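PDB 4AW7: GH86A beta-porphyranase, which hydrolyses the sulfated red-seaweed polysaccharide porphyran at linkages between beta-D-galactopyranose and alpha-L-galactopyranose-6-sulfate, releasing mostly disaccharides. Local coordinates for residues A[322-327]-A[333-338]; A[229-234]-A[315-320]. One frame throughout, in Å; residues are numbered along the deposited sequence.

Contact 1 (A[322-327]-A[333-338]). With L6S (6-O-sulfo-alpha-L-galactopyranose), chain B; GAL (beta-D-galactopyranose), chain C; GLA (alpha-D-galactopyranose), chain D; GAL (beta-D-galactopyranose), chain E.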
loop_
_atom_site.group_PDB
_atom_site.type_symbol
_atom_site.label_atom_id
_atom_site.label_comp_id
_atom_site.label_asym_id
_atom_site.label_seq_id
_atom_site.Cartn_x
_atom_site.Cartn_y
_atom_site.Cartn_z
ATOM N N ALA A 322 16.225 14.041 -8.349
ATOM C CA ALA A 322 16.188 13.234 -9.582
ATOM C C ALA A 322 17.058 13.821 -10.696
ATOM O O ALA A 322 16.639 14.028 -11.846
ATOM C CB ALA A 322 14.734 12.994 -10.053
ATOM N N GLU A 323 18.320 14.053 -10.343
ATOM C CA GLU A 323 19.214 14.799 -11.258
ATOM C C GLU A 323 19.486 14.045 -12.525
ATOM O O GLU A 323 19.779 14.670 -13.541
ATOM C CB GLU A 323 20.540 15.164 -10.573
ATOM C CG GLU A 323 20.332 16.062 -9.404
ATOM C CD GLU A 323 21.576 16.581 -8.773
ATOM O OE1 GLU A 323 22.358 17.185 -9.512
ATOM O OE2 GLU A 323 21.719 16.408 -7.536
ATOM N N TRP A 324 19.443 12.720 -12.454
ATOM C CA TRP A 324 19.611 11.852 -13.623
ATOM C C TRP A 324 18.694 12.236 -14.796
ATOM O O TRP A 324 19.034 11.944 -15.957
ATOM C CB TRP A 324 19.394 10.366 -13.223
ATOM C CG TRP A 324 18.036 10.126 -12.618
ATOM C CD1 TRP A 324 17.720 10.159 -11.285
ATOM C CD2 TRP A 324 16.803 9.922 -13.318
ATOM N NE1 TRP A 324 16.384 9.965 -11.120
ATOM C CE2 TRP A 324 15.785 9.800 -12.338
ATOM C CE3 TRP A 324 16.456 9.800 -14.668
ATOM C CZ2 TRP A 324 14.465 9.579 -12.666
ATOM C CZ3 TRP A 324 15.137 9.573 -14.995
ATOM C CH2 TRP A 324 14.144 9.500 -14.001
ATOM N N HIS A 325 17.554 12.867 -14.526
ATOM C CA HIS A 325 16.589 13.210 -15.581
ATOM C C HIS A 325 16.956 14.506 -16.297
ATOM O O HIS A 325 16.436 14.792 -17.390
ATOM C CB HIS A 325 15.178 13.371 -14.987
ATOM C CG HIS A 325 14.072 13.480 -16.007
ATOM N ND1 HIS A 325 13.663 14.675 -16.565
ATOM C CD2 HIS A 325 13.219 12.543 -16.480
ATOM C CE1 HIS A 325 12.635 14.462 -17.370
ATOM N NE2 HIS A 325 12.360 13.170 -17.354
ATOM N N ILE A 326 17.766 15.327 -15.629
ATOM C CA ILE A 326 17.946 16.725 -16.036
ATOM C C ILE A 326 19.084 16.774 -17.067
ATOM O O ILE A 326 20.237 16.978 -16.720
ATOM C CB ILE A 326 18.225 17.650 -14.838
ATOM C CG1 ILE A 326 17.151 17.494 -13.760
ATOM C CG2 ILE A 326 18.299 19.104 -15.299
ATOM C CD1 ILE A 326 17.406 18.238 -12.522
ATOM N N THR A 327 18.728 16.505 -18.307
ATOM C CA THR A 327 19.719 16.292 -19.358
ATOM C C THR A 327 19.315 17.111 -20.570
ATOM O O THR A 327 18.163 17.515 -20.711
ATOM C CB THR A 327 19.764 14.813 -19.795
ATOM O OG1 THR A 327 18.475 14.457 -20.317
ATOM C CG2 THR A 327 20.179 13.873 -18.637
ATOM N N THR A 333 14.464 19.295 -18.246
ATOM C CA THR A 333 13.324 19.176 -17.386
ATOM C C THR A 333 13.619 18.214 -16.228
ATOM O O THR A 333 14.456 17.315 -16.321
ATOM C CB THR A 333 12.071 18.685 -18.137
ATOM O OG1 THR A 333 12.302 17.383 -18.688
ATOM C CG2 THR A 333 11.654 19.659 -19.211
ATOM N N SER A 334 12.881 18.435 -15.147
ATOM C CA SER A 334 12.877 17.518 -14.005
ATOM C C SER A 334 11.897 16.377 -14.273
ATOM O O SER A 334 10.995 16.482 -15.116
ATOM C CB SER A 334 12.477 18.283 -12.761
ATOM O OG SER A 334 13.512 19.179 -12.374
ATOM N N TYR A 335 12.114 15.272 -13.572
ATOM C CA TYR A 335 11.204 14.120 -13.613
ATOM C C TYR A 335 9.930 14.467 -12.843
ATOM O O TYR A 335 9.980 15.129 -11.823
ATOM C CB TYR A 335 11.891 12.919 -12.976
ATOM C CG TYR A 335 11.138 11.631 -13.034
ATOM C CD1 TYR A 335 10.639 11.127 -14.223
ATOM C CD2 TYR A 335 10.984 10.860 -11.897
ATOM C CE1 TYR A 335 9.974 9.893 -14.263
ATOM C CE2 TYR A 335 10.321 9.639 -11.924
ATOM C CZ TYR A 335 9.814 9.150 -13.100
ATOM O OH TYR A 335 9.177 7.932 -13.092
ATOM N N SER A 336 8.801 13.962 -13.343
ATOM C CA SER A 336 7.497 14.231 -12.739
ATOM C C SER A 336 7.428 13.930 -11.252
ATOM O O SER A 336 6.729 14.623 -10.524
ATOM C CB SER A 336 6.380 13.500 -13.478
ATOM O OG SER A 336 6.514 12.100 -13.396
ATOM N N ALA A 337 8.125 12.889 -10.795
ATOM C CA ALA A 337 8.041 12.493 -9.379
ATOM C C ALA A 337 8.933 13.337 -8.460
ATOM O O ALA A 337 8.863 13.158 -7.236
ATOM C CB ALA A 337 8.374 11.002 -9.236
ATOM N N ALA A 338 9.773 14.222 -9.013
ATOM C CA ALA A 338 10.714 14.974 -8.211
ATOM C C ALA A 338 10.029 15.736 -7.080
ATOM O O ALA A 338 8.923 16.225 -7.238
ATOM C CB ALA A 338 11.522 15.929 -9.108
HETATM O O1S L6S B . 12.839 7.997 -7.821
HETATM O O2S L6S B . 12.783 9.944 -9.319
HETATM O O3S L6S B . 14.564 8.261 -9.484
HETATM C C1 L6S B . 10.681 3.641 -11.841
HETATM C C2 L6S B . 11.730 3.468 -12.916
HETATM C C3 L6S B . 12.089 4.842 -13.503
HETATM C C4 L6S B . 12.608 5.769 -12.339
HETATM C C5 L6S B . 11.524 5.826 -11.256
HETATM C C6 L6S B . 12.120 6.419 -9.960
HETATM O O2 L6S B . 11.298 2.538 -13.930
HETATM O O3 L6S B . 13.078 4.740 -14.539
HETATM O O4 L6S B . 13.821 5.196 -11.824
HETATM O O5 L6S B . 11.051 4.544 -10.828
HETATM O O6 L6S B . 12.305 7.813 -10.151
HETATM S S1 L6S B . 13.152 8.554 -9.112
HETATM C C1 GAL C . 14.990 5.942 -12.114
HETATM C C2 GAL C . 16.039 5.552 -11.091
HETATM C C3 GAL C . 17.326 6.275 -11.482
HETATM C C4 GAL C . 17.766 5.881 -12.900
HETATM C C5 GAL C . 16.581 6.158 -13.818
HETATM C C6 GAL C . 16.881 5.770 -15.248
HETATM O O2 GAL C . 15.639 5.855 -9.752
HETATM O O3 GAL C . 18.289 5.908 -10.518
HETATM O O4 GAL C . 18.117 4.491 -12.961
HETATM O O5 GAL C . 15.422 5.451 -13.364
HETATM O O6 GAL C . 15.752 6.033 -16.042
HETATM C C1 GLA D . 6.217 2.286 -12.257
HETATM C C2 GLA D . 7.739 2.476 -12.405
HETATM C C3 GLA D . 8.144 3.909 -12.110
HETATM C C4 GLA D . 7.244 4.907 -12.794
HETATM C C5 GLA D . 5.780 4.611 -12.427
HETATM C C6 GLA D . 4.866 5.810 -12.872
HETATM O O1 GLA D . 5.739 2.157 -10.986
HETATM O O2 GLA D . 8.442 1.516 -11.552
HETATM O O3 GLA D . 9.425 4.197 -12.602
HETATM O O4 GLA D . 7.430 4.840 -14.222
HETATM O O5 GLA D . 5.497 3.253 -12.999
HETATM O O6 GLA D . 4.766 6.768 -11.728
HETATM C C1 GAL E . 6.217 2.286 -12.257
HETATM C C2 GAL E . 7.739 2.476 -12.405
HETATM C C3 GAL E . 8.144 3.909 -12.110
HETATM C C4 GAL E . 7.244 4.907 -12.794
HETATM C C5 GAL E . 5.780 4.611 -12.427
HETATM C C6 GAL E . 4.866 5.810 -12.872
HETATM O O1 GAL E . 5.907 0.880 -12.611
HETATM O O2 GAL E . 8.442 1.516 -11.552
HETATM O O3 GAL E . 9.425 4.197 -12.602
HETATM O O4 GAL E . 7.430 4.840 -14.222
HETATM O O5 GAL E . 5.497 3.253 -12.999
HETATM O O6 GAL E . 4.766 6.768 -11.728
HETATM O O HOH W 1 14.434 15.686 -11.984
#
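Trp324 turns the edge of its six-membered ring toward one face of the Tyr335 ring, an edge-to-face pair with planes at 55°. Trp324 CH2 sits over that face, toward the rim; Ser336 OG lies on the opposite one. With CG anti to the backbone N, chi1 -175°, Tyr335 brings its ring to the Trp324 edge while its CB stays over His325. The Trp324 indole has CB of His325 on one face and the galactose of chain C on the other, with sugar C5 3.7 Å from Trp324 CE3. This is the sugar-on-indole platform common in glycoside hydrolases. Trp324 NE1 also makes a weak, bent hydrogen bond to sulfate O3S of L6S at 3.0 Å. Trp324 binds the substrate. The His325 ring completes an aromatic cluster. Tyr335 CB stands over its face, 4.1 Å from the ring centroid, as a CH-pi contact. At its edge, His325 ND1 donates to Thr333 O at 2.8 Å. The oxygen lies in the ring plane, but the donor stands above the carbonyl plane of Thr333. His325 NE2 is bonded to Asp283, so both ring nitrogens are engaged, which probably holds the ring in this rotation. A water bridges Tyr335 N and Ala322 O. Both segments belong to the loop between strands 311-316 and 340-342, where Ile326 and Ser334 pack on Pro342.

Contact 2 (A[229-234]-A[315-320]). With GLA (alpha-D-galactopyranose), chain D; GAL (beta-D-galactopyranose), chain E; L6S (6-O-sulfo-alpha-L-galactopyranose), chain B.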
loop_
_atom_site.group_PDB
_atom_site.type_symbol
_atom_site.label_atom_id
_atom_site.label_comp_id
_atom_site.label_asym_id
_atom_site.label_seq_id
_atom_site.Cartn_x
_atom_site.Cartn_y
_atom_site.Cartn_z
ATOM N N HIS A 229 2.598 -2.175 -6.905
ATOM C CA HIS A 229 2.507 -0.739 -7.108
ATOM C C HIS A 229 1.052 -0.358 -7.289
ATOM O O HIS A 229 0.308 -1.069 -7.997
ATOM C CB HIS A 229 3.293 -0.346 -8.352
ATOM C CG HIS A 229 4.755 -0.635 -8.234
ATOM N ND1 HIS A 229 5.627 -0.586 -9.306
ATOM C CD2 HIS A 229 5.485 -0.999 -7.155
ATOM C CE1 HIS A 229 6.842 -0.870 -8.844
ATOM N NE2 HIS A 229 6.777 -1.128 -7.556
ATOM N N LEU A 230 0.636 0.716 -6.625
ATOM C CA LEU A 230 -0.754 1.175 -6.666
ATOM C C LEU A 230 -0.838 2.588 -7.200
ATOM O O LEU A 230 -0.383 3.534 -6.542
ATOM C CB LEU A 230 -1.387 1.117 -5.268
ATOM C CG LEU A 230 -1.547 -0.270 -4.658
ATOM C CD1 LEU A 230 -2.018 -0.115 -3.212
ATOM C CD2 LEU A 230 -2.476 -1.174 -5.485
ATOM N N TYR A 231 -1.460 2.722 -8.369
ATOM C CA TYR A 231 -1.589 4.008 -9.030
ATOM C C TYR A 231 -3.027 4.311 -9.446
ATOM O O TYR A 231 -3.751 3.421 -9.937
ATOM C CB TYR A 231 -0.710 4.053 -10.287
ATOM C CG TYR A 231 0.749 4.292 -9.948
ATOM C CD1 TYR A 231 1.196 5.576 -9.663
ATOM C CD2 TYR A 231 1.657 3.271 -9.907
ATOM C CE1 TYR A 231 2.508 5.811 -9.340
ATOM C CE2 TYR A 231 2.995 3.503 -9.584
ATOM C CZ TYR A 231 3.397 4.793 -9.328
ATOM O OH TYR A 231 4.716 5.058 -9.026
ATOM N N ASP A 232 -3.394 5.575 -9.310
ATOM C CA ASP A 232 -4.566 6.150 -9.931
ATOM C C ASP A 232 -4.174 6.807 -11.240
ATOM O O ASP A 232 -3.131 7.445 -11.301
ATOM C CB ASP A 232 -5.150 7.222 -9.011
ATOM C CG ASP A 232 -5.909 6.683 -7.861
ATOM O OD1 ASP A 232 -6.299 5.514 -7.869
ATOM O OD2 ASP A 232 -6.123 7.445 -6.898
ATOM N N GLY A 233 -5.002 6.683 -12.262
ATOM C CA GLY A 233 -4.869 7.471 -13.492
ATOM C C GLY A 233 -5.546 8.802 -13.275
ATOM O O GLY A 233 -6.593 8.941 -12.583
ATOM N N ILE A 234 -4.984 9.842 -13.831
ATOM C CA ILE A 234 -5.593 11.147 -13.654
ATOM C C ILE A 234 -5.767 11.843 -14.995
ATOM O O ILE A 234 -4.898 11.731 -15.841
ATOM C CB ILE A 234 -4.718 12.020 -12.726
ATOM C CG1 ILE A 234 -4.771 11.498 -11.284
ATOM C CG2 ILE A 234 -5.133 13.492 -12.832
ATOM C CD1 ILE A 234 -3.658 11.996 -10.359
ATOM N N ILE A 315 5.664 3.258 0.102
ATOM C CA ILE A 315 6.477 4.368 -0.403
ATOM C C ILE A 315 5.655 5.241 -1.339
ATOM O O ILE A 315 5.376 4.871 -2.479
ATOM C CB ILE A 315 7.702 3.864 -1.199
ATOM C CG1 ILE A 315 8.540 2.793 -0.459
ATOM C CG2 ILE A 315 8.590 5.064 -1.640
ATOM C CD1 ILE A 315 9.317 3.254 0.710
ATOM N N PRO A 316 5.238 6.428 -0.886
ATOM C CA PRO A 316 4.644 7.423 -1.762
ATOM C C PRO A 316 5.593 7.713 -2.940
ATOM O O PRO A 316 6.796 7.877 -2.717
ATOM C CB PRO A 316 4.542 8.650 -0.793
ATOM C CG PRO A 316 4.467 8.058 0.544
ATOM C CD PRO A 316 5.398 6.935 0.486
ATOM N N PHE A 317 5.058 7.741 -4.155
ATOM C CA PHE A 317 5.908 7.952 -5.315
ATOM C C PHE A 317 6.184 9.427 -5.550
ATOM O O PHE A 317 5.600 10.056 -6.441
ATOM C CB PHE A 317 5.403 7.212 -6.554
ATOM C CG PHE A 317 6.455 7.083 -7.611
ATOM C CD1 PHE A 317 7.479 6.165 -7.442
ATOM C CD2 PHE A 317 6.430 7.842 -8.771
ATOM C CE1 PHE A 317 8.426 5.981 -8.412
ATOM C CE2 PHE A 317 7.395 7.628 -9.742
ATOM C CZ PHE A 317 8.373 6.746 -9.549
ATOM N N VAL A 318 7.068 9.946 -4.713
ATOM C CA VAL A 318 7.593 11.298 -4.750
ATOM C C VAL A 318 9.054 11.095 -4.320
ATOM O O VAL A 318 9.320 10.431 -3.298
ATOM C CB VAL A 318 6.842 12.272 -3.830
ATOM C CG1 VAL A 318 6.487 11.664 -2.466
ATOM C CG2 VAL A 318 7.659 13.581 -3.650
ATOM N N SER A 319 9.997 11.590 -5.118
ATOM C CA SER A 319 11.384 11.270 -4.930
ATOM C C SER A 319 12.214 12.398 -4.333
ATOM O O SER A 319 12.142 12.646 -3.130
ATOM C CB SER A 319 11.965 10.674 -6.199
ATOM O OG SER A 319 11.901 11.606 -7.260
ATOM N N ASP A 320 13.049 13.035 -5.153
ATOM C CA ASP A 320 14.145 13.833 -4.647
ATOM C C ASP A 320 14.529 14.868 -5.697
ATOM O O ASP A 320 13.640 15.475 -6.345
ATOM C CB ASP A 320 15.254 12.909 -4.150
ATOM C CG ASP A 320 15.661 11.868 -5.174
ATOM O OD1 ASP A 320 15.576 12.147 -6.382
ATOM O OD2 ASP A 320 16.103 10.773 -4.742
HETATM C C1 GLA D . 6.217 2.286 -12.257
HETATM C C2 GLA D . 7.739 2.476 -12.405
HETATM C C3 GLA D . 8.144 3.909 -12.110
HETATM C C4 GLA D . 7.244 4.907 -12.794
HETATM C C5 GLA D . 5.780 4.611 -12.427
HETATM C C6 GLA D . 4.866 5.810 -12.872
HETATM O O1 GLA D . 5.739 2.157 -10.986
HETATM O O2 GLA D . 8.442 1.516 -11.552
HETATM O O3 GLA D . 9.425 4.197 -12.602
HETATM O O4 GLA D . 7.430 4.840 -14.222
HETATM O O5 GLA D . 5.497 3.253 -12.999
HETATM O O6 GLA D . 4.766 6.768 -11.728
HETATM C C1 GAL E . 6.217 2.286 -12.257
HETATM C C2 GAL E . 7.739 2.476 -12.405
HETATM C C3 GAL E . 8.144 3.909 -12.110
HETATM C C4 GAL E . 7.244 4.907 -12.794
HETATM C C5 GAL E . 5.780 4.611 -12.427
HETATM C C6 GAL E . 4.866 5.810 -12.872
HETATM O O1 GAL E . 5.907 0.880 -12.611
HETATM O O2 GAL E . 8.442 1.516 -11.552
HETATM O O3 GAL E . 9.425 4.197 -12.602
HETATM O O4 GAL E . 7.430 4.840 -14.222
HETATM O O5 GAL E . 5.497 3.253 -12.999
HETATM O O6 GAL E . 4.766 6.768 -11.728
HETATM O O1S L6S B . 12.839 7.997 -7.821
HETATM O O2S L6S B . 12.783 9.944 -9.319
HETATM O O3S L6S B . 14.564 8.261 -9.484
HETATM C C1 L6S B . 10.681 3.641 -11.841
HETATM C C2 L6S B . 11.730 3.468 -12.916
HETATM C C3 L6S B . 12.089 4.842 -13.503
HETATM C C4 L6S B . 12.608 5.769 -12.339
HETATM C C5 L6S B . 11.524 5.826 -11.256
HETATM C C6 L6S B . 12.120 6.419 -9.960
HETATM O O2 L6S B . 11.298 2.538 -13.930
HETATM O O3 L6S B . 13.078 4.740 -14.539
HETATM O O4 L6S B . 13.821 5.196 -11.824
HETATM O O5 L6S B . 11.051 4.544 -10.828
HETATM O O6 L6S B . 12.305 7.813 -10.151
HETATM S S1 L6S B . 13.152 8.554 -9.112
#
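Tyr231 points its hydroxyl end at one face of the Phe317 ring. The pair is an offset edge-to-face one, with planes at 78° and centroids 5.9 Å apart. Tyr231 OH does the touching. It lies 3.0 Å from Phe317 CG, over the ring but displaced toward the CB side. Tyr231 CZ follows at 4.2 Å from the same CG. The hydroxyl is not left to the ring alone, since it is also hydrogen-bonded to Glu272 OE1. Phe317 reaches the tyrosine because its CG is anti to the backbone N, chi1 -163°. At the edge of its ring, Phe317 CZ meets L6S C5 at 3.7 Å, and the ring also pairs edge-to-face with His47.

The segments lie at the C-terminal ends of parallel strands 225-233 and 311-316, Phe317 just past the second, with strand 268-276 between them. This is the position of the active site in a beta/alpha barrel, consistent with this catalytic domain. Glu272, on the middle strand, is the inferred nucleophile. Phe317, Tyr231 and Ile276 form the pocket at subsite -1 that helps the enzyme tolerate methyl-galactose. The sugar modelled there, as both anomers, brings its O6 to 3.2 Å from Tyr231 OH and 3.4 Å from Phe317 CE2. An alanine in place of Phe317 would probably open a gap beside this O6 and leave the Tyr231 hydroxyl without the ring it faces.

Further along, Ser319 OG donates to sulfate O2S of L6S at 2.8 Å. On strand 225-233, His229 ND1 is hydrogen-bonded to Glu146, the inferred proton donor; its approach to the sugar O1 depends on which anomer is present and is uncertain.

The centres of the two contacts are 15 Å apart. Contact 2 closes before contact 1 opens along the chain. Contact 2 joins the ends of strands 225-233 and 311-316 in the parallel sheet, and contact 1 lies wholly in the loop that follows strand 311-316. They also touch directly: Ala337 O is 2.9 Å from Ser319 N, a probable hydrogen bond, and Ala337 CB packs on Phe317 CE2 at 3.5 Å. Both reach L6S and the sugar at subsite -1. Contact 2 lines the cleavage subsite, while contact 1 extends the wall to the galactose of chain C. The strand ends and this loop thus line one continuous part of the glycan site.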